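RegF protein (Neisseria gonorrhoeae, PDB 4HOJ) binds glutathione and calcium and is a glutathione S-transferase homologue of the stringent starvation protein A type, probably acting in the stress response. Local coordinates at residues 161-165 with 198-203; 11-17 with 158-162. All coordinates share one frame. Residue numbers count along the deposited sequence, not the author numbering.

Contact 1: 161-165 with 198-203; sequences WRLDH and EKAMRK. With CA (calcium ion), chain B.
Trp161 lays the face of its six-membered ring against Arg202, whose CG stands 3.6 Å from the ring centroid, nearly on the normal, in a CH-pi contact. This packs the C-terminal tail of the chain against the loop leaving helix 151-161 of the all-helical glutathione transferase C-terminal domain. Residues 163-165 have helical phi/psi angles; the short helix 196-199 leads into a type I beta turn from Lys199 to Arg202, whose last residue has an extended backbone and chi1 p. CA atoms pair as Asp164 with Arg202 (7.0 Å) and His165 with Met201 (5.7 Å). Trp161 (chi1 t) also donates from NE1 to Glu198 O at 2.9 Å, an oxygen that accepts from Met201 N as well. Met201 (mtt) fills the space between: its SD lies 3.8 Å from Arg162 CG, 4.2 Å from Trp161 CD1 and 4.6 Å from the His165 ring centroid. Arg162 NH2 forms a salt bridge with Glu198 OE2 at 2.8 Å, while the guanidinium of Arg202 pairs with Glu182. Calcium is bound by Asp164 O (2.3 Å) and OD1 (2.2 Å), two waters and Asp167. Another water links Trp161 O (2.8 Å), His165 N (2.9 Å) and Met201 O (2.9 Å).

Contact 2: 11-17 with 158-162; sequences TCPFSHR and PLLWR. With GSH (glutathione), chain C.
Two hydrogen bonds from the buried guanidinium of Arg162 join the domains: NH2 to Thr11 O at 2.9 Å and NH1 to His16 ND1 at 2.9 Å. NH1 also reaches back to Pro158 O (3.1 Å), and NH2 has a salt-bridge partner in Glu198. A water extends the link, donating to Thr11 O (2.8 Å) and accepting from Arg162 NE (2.9 Å). This is the interdomain face of the glutathione transferase fold, where the first helix of the thioredoxin-like domain, 13-25, meets the end of helix 151-161. Cys12 occupies the N-cap, its SG, whose position is less certain, accepting from Ser15 N at 3.3 Å; it is the residue that binds glutathione covalently. Its CA-to-CB bond points away from 158-162. The ligand and the Arg162 guanidinium lie on different sides of Cys12. Phe14, also pointing away, places a ring face against CB1 of glutathione.

Between the two segments the backbones come nearest at Pro13 and Pro158, with CA atoms 5.2 Å apart and CB atoms 3.8 Å apart. Pro158 CG sits over the His16 ring, 4.1 Å from its centroid, and touches Arg17 CG at 3.7 Å; the charged end of Arg17 pairs with Glu100. His16 (chi1 t) turns its ring edge to the Trp161 face in an offset edge-to-face pair, planes at 88°, with His16 CE1 4.2 Å from Trp161 CD1.

How the contacts relate
From the N terminus, the chain enters contact 2 at 11-17, at the start of helix 13-25, and returns to it only at 158-162, closing a loop of 140 residues that holds the rest of the sheet and most of the long helices. Contact 1 begins where that loop ends: Trp161 and Arg162 belong to both, and a further 32 residues, including helix 175-185, bring the tail back at 198-203. The loops therefore follow one another, meeting at the shared residues. The contacts, centred 9 Å apart, also touch directly through Glu198 OE2 and His16 CB (3.4 Å), so N-terminal domain, helix 151-161 and C-terminal tail converge.

Contact 1: 161-165 with 198-203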
loop_
_atom_site.group_PDB
_atom_site.type_symbol
_atom_site.label_atom_id
_atom_site.label_comp_id
_atom_site.label_asym_id
_atom_site.label_seq_id
_atom_site.Cartn_x
_atom_site.Cartn_y
_atom_site.Cartn_z
ATOM N N TRP A 161 6.821 -20.033 5.055
ATOM C CA TRP A 161 7.631 -21.099 4.469
ATOM C C TRP A 161 9.083 -20.979 4.920
ATOM O O TRP A 161 9.748 -22.012 5.053
ATOM C CB TRP A 161 7.536 -20.949 2.949
ATOM C CG TRP A 161 8.289 -22.028 2.243
ATOM C CD1 TRP A 161 9.462 -21.859 1.576
ATOM C CD2 TRP A 161 7.970 -23.430 2.164
ATOM N NE1 TRP A 161 9.922 -23.079 1.102
ATOM C CE2 TRP A 161 8.999 -24.040 1.418
ATOM C CE3 TRP A 161 6.922 -24.218 2.657
ATOM C CZ2 TRP A 161 9.020 -25.417 1.161
ATOM C CZ3 TRP A 161 6.928 -25.580 2.371
ATOM C CH2 TRP A 161 7.971 -26.152 1.632
ATOM N N ARG A 162 9.556 -19.753 5.152
ATOM C CA ARG A 162 10.945 -19.430 5.421
ATOM C C ARG A 162 11.278 -19.348 6.889
ATOM O O ARG A 162 12.428 -18.953 7.196
ATOM C CB ARG A 162 11.325 -18.089 4.721
ATOM C CG ARG A 162 11.477 -18.248 3.200
ATOM C CD ARG A 162 11.442 -16.852 2.512
ATOM N NE ARG A 162 11.791 -16.947 1.114
ATOM C CZ ARG A 162 11.012 -17.418 0.134
ATOM N NH1 ARG A 162 9.756 -17.816 0.441
ATOM N NH2 ARG A 162 11.411 -17.420 -1.130
ATOM N N LEU A 163 10.402 -19.777 7.810
ATOM C CA LEU A 163 10.787 -19.601 9.222
ATOM C C LEU A 163 12.039 -20.373 9.584
ATOM O O LEU A 163 12.927 -19.818 10.284
ATOM C CB LEU A 163 9.683 -19.960 10.190
ATOM C CG LEU A 163 8.404 -19.141 10.002
ATOM C CD1 LEU A 163 7.333 -19.606 10.968
ATOM C CD2 LEU A 163 8.683 -17.662 10.151
ATOM N N ASP A 164 12.209 -21.615 9.104
ATOM C CA ASP A 164 13.454 -22.341 9.367
ATOM C C ASP A 164 14.644 -21.652 8.677
ATOM O O ASP A 164 15.741 -21.468 9.310
ATOM C CB ASP A 164 13.292 -23.805 8.914
ATOM C CG ASP A 164 14.494 -24.685 9.262
ATOM O OD1 ASP A 164 15.473 -24.266 9.934
ATOM O OD2 ASP A 164 14.456 -25.878 8.868
ATOM N N HIS A 165 14.491 -21.278 7.410
ATOM C CA HIS A 165 15.553 -20.624 6.652
ATOM C C HIS A 165 16.058 -19.376 7.391
ATOM O O HIS A 165 17.258 -19.148 7.478
ATOM C CB HIS A 165 15.002 -20.301 5.240
ATOM C CG HIS A 165 15.902 -19.468 4.388
ATOM N ND1 HIS A 165 17.117 -19.921 3.932
ATOM C CD2 HIS A 165 15.789 -18.187 3.953
ATOM C CE1 HIS A 165 17.701 -18.967 3.219
ATOM N NE2 HIS A 165 16.915 -17.908 3.206
ATOM N N GLU A 198 13.575 -22.951 -3.312
ATOM C CA GLU A 198 12.693 -22.786 -2.142
ATOM C C GLU A 198 12.328 -24.137 -1.537
ATOM O O GLU A 198 12.194 -24.231 -0.290
ATOM C CB GLU A 198 11.434 -22.021 -2.569
ATOM C CG GLU A 198 11.696 -20.512 -2.766
ATOM C CD GLU A 198 10.624 -19.844 -3.558
ATOM O OE1 GLU A 198 9.819 -20.508 -4.279
ATOM O OE2 GLU A 198 10.552 -18.589 -3.477
ATOM N N LYS A 199 12.256 -25.193 -2.372
ATOM C CA LYS A 199 12.043 -26.518 -1.816
ATOM C C LYS A 199 13.162 -26.916 -0.888
ATOM O O LYS A 199 12.890 -27.640 0.085
ATOM C CB LYS A 199 11.861 -27.534 -2.943
ATOM C CG LYS A 199 10.541 -27.297 -3.672
ATOM C CD LYS A 199 10.283 -28.402 -4.702
ATOM C CE LYS A 199 8.987 -28.056 -5.497
ATOM N NZ LYS A 199 8.903 -29.022 -6.639
ATOM N N ALA A 200 14.375 -26.451 -1.139
ATOM C CA ALA A 200 15.528 -26.722 -0.255
ATOM C C ALA A 200 15.444 -26.087 1.135
ATOM O O ALA A 200 16.206 -26.427 2.041
ATOM C CB ALA A 200 16.874 -26.293 -0.945
ATOM N N MET A 201 14.508 -25.149 1.292
ATOM C CA MET A 201 14.341 -24.392 2.572
ATOM C C MET A 201 13.614 -25.122 3.679
ATOM O O MET A 201 13.725 -24.725 4.827
ATOM C CB MET A 201 13.655 -23.024 2.357
ATOM C CG MET A 201 14.402 -22.186 1.383
ATOM S SD MET A 201 13.436 -20.705 1.043
ATOM C CE MET A 201 14.607 -19.815 0.051
ATOM N N ARG A 202 12.869 -26.172 3.351
ATOM C CA ARG A 202 12.218 -27.030 4.360
ATOM C C ARG A 202 11.445 -28.152 3.699
ATOM O O ARG A 202 11.242 -28.135 2.506
ATOM C CB ARG A 202 11.282 -26.272 5.307
ATOM C CG ARG A 202 10.274 -25.468 4.620
ATOM C CD ARG A 202 8.960 -25.298 5.440
ATOM N NE ARG A 202 8.144 -26.496 5.279
ATOM C CZ ARG A 202 7.148 -26.847 6.087
ATOM N NH1 ARG A 202 6.453 -27.950 5.832
ATOM N NH2 ARG A 202 6.857 -26.102 7.145
ATOM N N LYS A 203 10.990 -29.127 4.482
ATOM C CA LYS A 203 10.298 -30.274 3.888
ATOM C C LYS A 203 8.813 -29.989 3.559
ATOM O O LYS A 203 8.164 -30.743 2.820
ATOM C CB LYS A 203 10.511 -31.524 4.752
ATOM C CG LYS A 203 11.999 -31.788 5.019
ATOM C CD LYS A 203 12.302 -33.169 5.619
ATOM C CE LYS A 203 11.946 -33.251 7.093
ATOM N NZ LYS A 203 12.427 -34.520 7.719
HETATM CA CA CA B . 17.150 -22.913 10.450
HETATM O O HOH W 1 12.342 -22.480 5.913
HETATM O O HOH W 2 18.747 -22.099 8.576
HETATM O O HOH W 3 16.067 -22.643 12.556
#

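Contact 2: 11-17 with 158-162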
loop_
_atom_site.group_PDB
_atom_site.type_symbol
_atom_site.label_atom_id
_atom_site.label_comp_id
_atom_site.label_asym_id
_atom_site.label_seq_id
_atom_site.Cartn_x
_atom_site.Cartn_y
_atom_site.Cartn_z
ATOM N N THR A 11 14.781 -17.237 -5.028
ATOM C CA THR A 11 14.638 -17.325 -3.550
ATOM C C THR A 11 13.900 -16.135 -2.991
ATOM O O THR A 11 13.883 -15.961 -1.776
ATOM C CB THR A 11 15.974 -17.536 -2.786
ATOM O OG1 THR A 11 16.830 -16.423 -3.044
ATOM C CG2 THR A 11 16.658 -18.839 -3.234
ATOM N N CYS A 12 13.254 -15.335 -3.831
ATOM C CA CYS A 12 12.676 -14.085 -3.369
ATOM C C CYS A 12 11.269 -14.319 -2.800
ATOM O O CYS A 12 10.388 -14.761 -3.558
ATOM C CB CYS A 12 12.606 -13.122 -4.566
ATOM S SG CYS A 12 11.717 -11.597 -4.230
ATOM N N PRO A 13 11.045 -13.961 -1.530
ATOM C CA PRO A 13 9.697 -14.208 -0.974
ATOM C C PRO A 13 8.625 -13.365 -1.651
ATOM O O PRO A 13 7.453 -13.761 -1.653
ATOM C CB PRO A 13 9.851 -13.888 0.543
ATOM C CG PRO A 13 11.097 -12.942 0.604
ATOM C CD PRO A 13 12.017 -13.458 -0.538
ATOM N N PHE A 14 8.979 -12.191 -2.171
ATOM C CA PHE A 14 7.995 -11.318 -2.807
ATOM C C PHE A 14 7.616 -11.847 -4.141
ATOM O O PHE A 14 6.426 -11.879 -4.488
ATOM C CB PHE A 14 8.535 -9.876 -2.868
ATOM C CG PHE A 14 8.873 -9.338 -1.504
ATOM C CD1 PHE A 14 7.855 -8.952 -0.655
ATOM C CD2 PHE A 14 10.157 -9.299 -1.058
ATOM C CE1 PHE A 14 8.129 -8.465 0.599
ATOM C CE2 PHE A 14 10.462 -8.859 0.239
ATOM C CZ PHE A 14 9.431 -8.440 1.073
ATOM N N SER A 15 8.583 -12.415 -4.878
ATOM C CA SER A 15 8.282 -13.139 -6.129
ATOM C C SER A 15 7.443 -14.408 -5.869
ATOM O O SER A 15 6.574 -14.768 -6.667
ATOM C CB SER A 15 9.612 -13.569 -6.836
ATOM O OG SER A 15 10.378 -12.396 -7.213
ATOM N N HIS A 16 7.749 -15.060 -4.756
ATOM C CA HIS A 16 7.043 -16.262 -4.354
ATOM C C HIS A 16 5.533 -15.959 -4.207
ATOM O O HIS A 16 4.676 -16.739 -4.650
ATOM C CB HIS A 16 7.687 -16.750 -3.067
ATOM C CG HIS A 16 7.243 -18.103 -2.626
ATOM N ND1 HIS A 16 7.736 -18.650 -1.471
ATOM C CD2 HIS A 16 6.312 -18.977 -3.121
ATOM C CE1 HIS A 16 7.181 -19.846 -1.291
ATOM N NE2 HIS A 16 6.301 -20.066 -2.273
ATOM N N ARG A 17 5.189 -14.771 -3.673
ATOM C CA ARG A 17 3.768 -14.426 -3.521
ATOM C C ARG A 17 3.109 -14.436 -4.885
ATOM O O ARG A 17 1.990 -14.963 -5.047
ATOM C CB ARG A 17 3.559 -12.997 -2.953
ATOM C CG ARG A 17 4.075 -12.744 -1.591
ATOM C CD ARG A 17 3.898 -11.250 -1.283
ATOM N NE ARG A 17 4.029 -10.963 0.149
ATOM C CZ ARG A 17 4.115 -9.710 0.610
ATOM N NH1 ARG A 17 4.284 -8.661 -0.222
ATOM N NH2 ARG A 17 4.111 -9.561 1.920
ATOM N N PRO A 158 4.891 -16.902 1.929
ATOM C CA PRO A 158 6.359 -17.052 1.740
ATOM C C PRO A 158 7.165 -16.814 2.974
ATOM O O PRO A 158 8.264 -17.401 3.096
ATOM C CB PRO A 158 6.670 -16.039 0.654
ATOM C CG PRO A 158 5.297 -15.935 -0.121
ATOM C CD PRO A 158 4.331 -15.892 1.012
ATOM N N LEU A 159 6.697 -15.959 3.883
ATOM C CA LEU A 159 7.390 -15.787 5.163
ATOM C C LEU A 159 7.260 -17.011 6.037
ATOM O O LEU A 159 8.250 -17.500 6.553
ATOM C CB LEU A 159 6.881 -14.545 5.870
ATOM C CG LEU A 159 7.328 -14.380 7.338
ATOM C CD1 LEU A 159 8.853 -14.397 7.410
ATOM C CD2 LEU A 159 6.777 -13.073 7.877
ATOM N N LEU A 160 6.073 -17.547 6.144
ATOM C CA LEU A 160 5.919 -18.766 6.957
ATOM C C LEU A 160 6.704 -19.946 6.394
ATOM O O LEU A 160 7.249 -20.730 7.165
ATOM C CB LEU A 160 4.411 -19.129 7.076
ATOM C CG LEU A 160 3.554 -18.000 7.658
ATOM C CD1 LEU A 160 2.085 -18.452 7.785
ATOM C CD2 LEU A 160 4.101 -17.619 8.990
ATOM N N TRP A 161 6.821 -20.033 5.055
ATOM C CA TRP A 161 7.631 -21.099 4.469
ATOM C C TRP A 161 9.083 -20.979 4.920
ATOM O O TRP A 161 9.748 -22.012 5.053
ATOM C CB TRP A 161 7.536 -20.949 2.949
ATOM C CG TRP A 161 8.289 -22.028 2.243
ATOM C CD1 TRP A 161 9.462 -21.859 1.576
ATOM C CD2 TRP A 161 7.970 -23.430 2.164
ATOM N NE1 TRP A 161 9.922 -23.079 1.102
ATOM C CE2 TRP A 161 8.999 -24.040 1.418
ATOM C CE3 TRP A 161 6.922 -24.218 2.657
ATOM C CZ2 TRP A 161 9.020 -25.417 1.161
ATOM C CZ3 TRP A 161 6.928 -25.580 2.371
ATOM C CH2 TRP A 161 7.971 -26.152 1.632
ATOM N N ARG A 162 9.556 -19.753 5.152
ATOM C CA ARG A 162 10.945 -19.430 5.421
ATOM C C ARG A 162 11.278 -19.348 6.889
ATOM O O ARG A 162 12.428 -18.953 7.196
ATOM C CB ARG A 162 11.325 -18.089 4.721
ATOM C CG ARG A 162 11.477 -18.248 3.200
ATOM C CD ARG A 162 11.442 -16.852 2.512
ATOM N NE ARG A 162 11.791 -16.947 1.114
ATOM C CZ ARG A 162 11.012 -17.418 0.134
ATOM N NH1 ARG A 162 9.756 -17.816 0.441
ATOM N NH2 ARG A 162 11.411 -17.420 -1.130
HETATM N N1 GSH C . 8.256 -4.139 -1.891
HETATM C CA1 GSH C . 8.771 -5.127 -2.883
HETATM C C1 GSH C . 7.682 -6.041 -3.307
HETATM O O11 GSH C . 7.674 -6.512 -4.473
HETATM O O12 GSH C . 6.819 -6.336 -2.459
HETATM C CB1 GSH C . 10.017 -5.852 -2.354
HETATM C CG1 GSH C . 10.735 -6.684 -3.422
HETATM C CD1 GSH C . 12.121 -7.071 -2.944
HETATM O OE1 GSH C . 12.564 -6.792 -1.852
HETATM N N2 GSH C . 12.801 -7.837 -3.879
HETATM C CA2 GSH C . 14.169 -8.251 -3.569
HETATM C C2 GSH C . 15.047 -7.622 -4.622
HETATM O O2 GSH C . 14.810 -7.504 -5.813
HETATM C CB2 GSH C . 14.416 -9.720 -3.636
HETATM S SG2 GSH C . 13.375 -10.676 -2.570
HETATM N N3 GSH C . 16.358 -7.240 -4.114
HETATM C CA3 GSH C . 17.342 -6.616 -4.981
HETATM C C3 GSH C . 17.607 -5.247 -4.438
HETATM O O31 GSH C . 16.947 -4.670 -3.507
HETATM O O32 GSH C . 18.553 -4.637 -4.989
HETATM O O HOH W 4 14.577 -16.280 0.936
#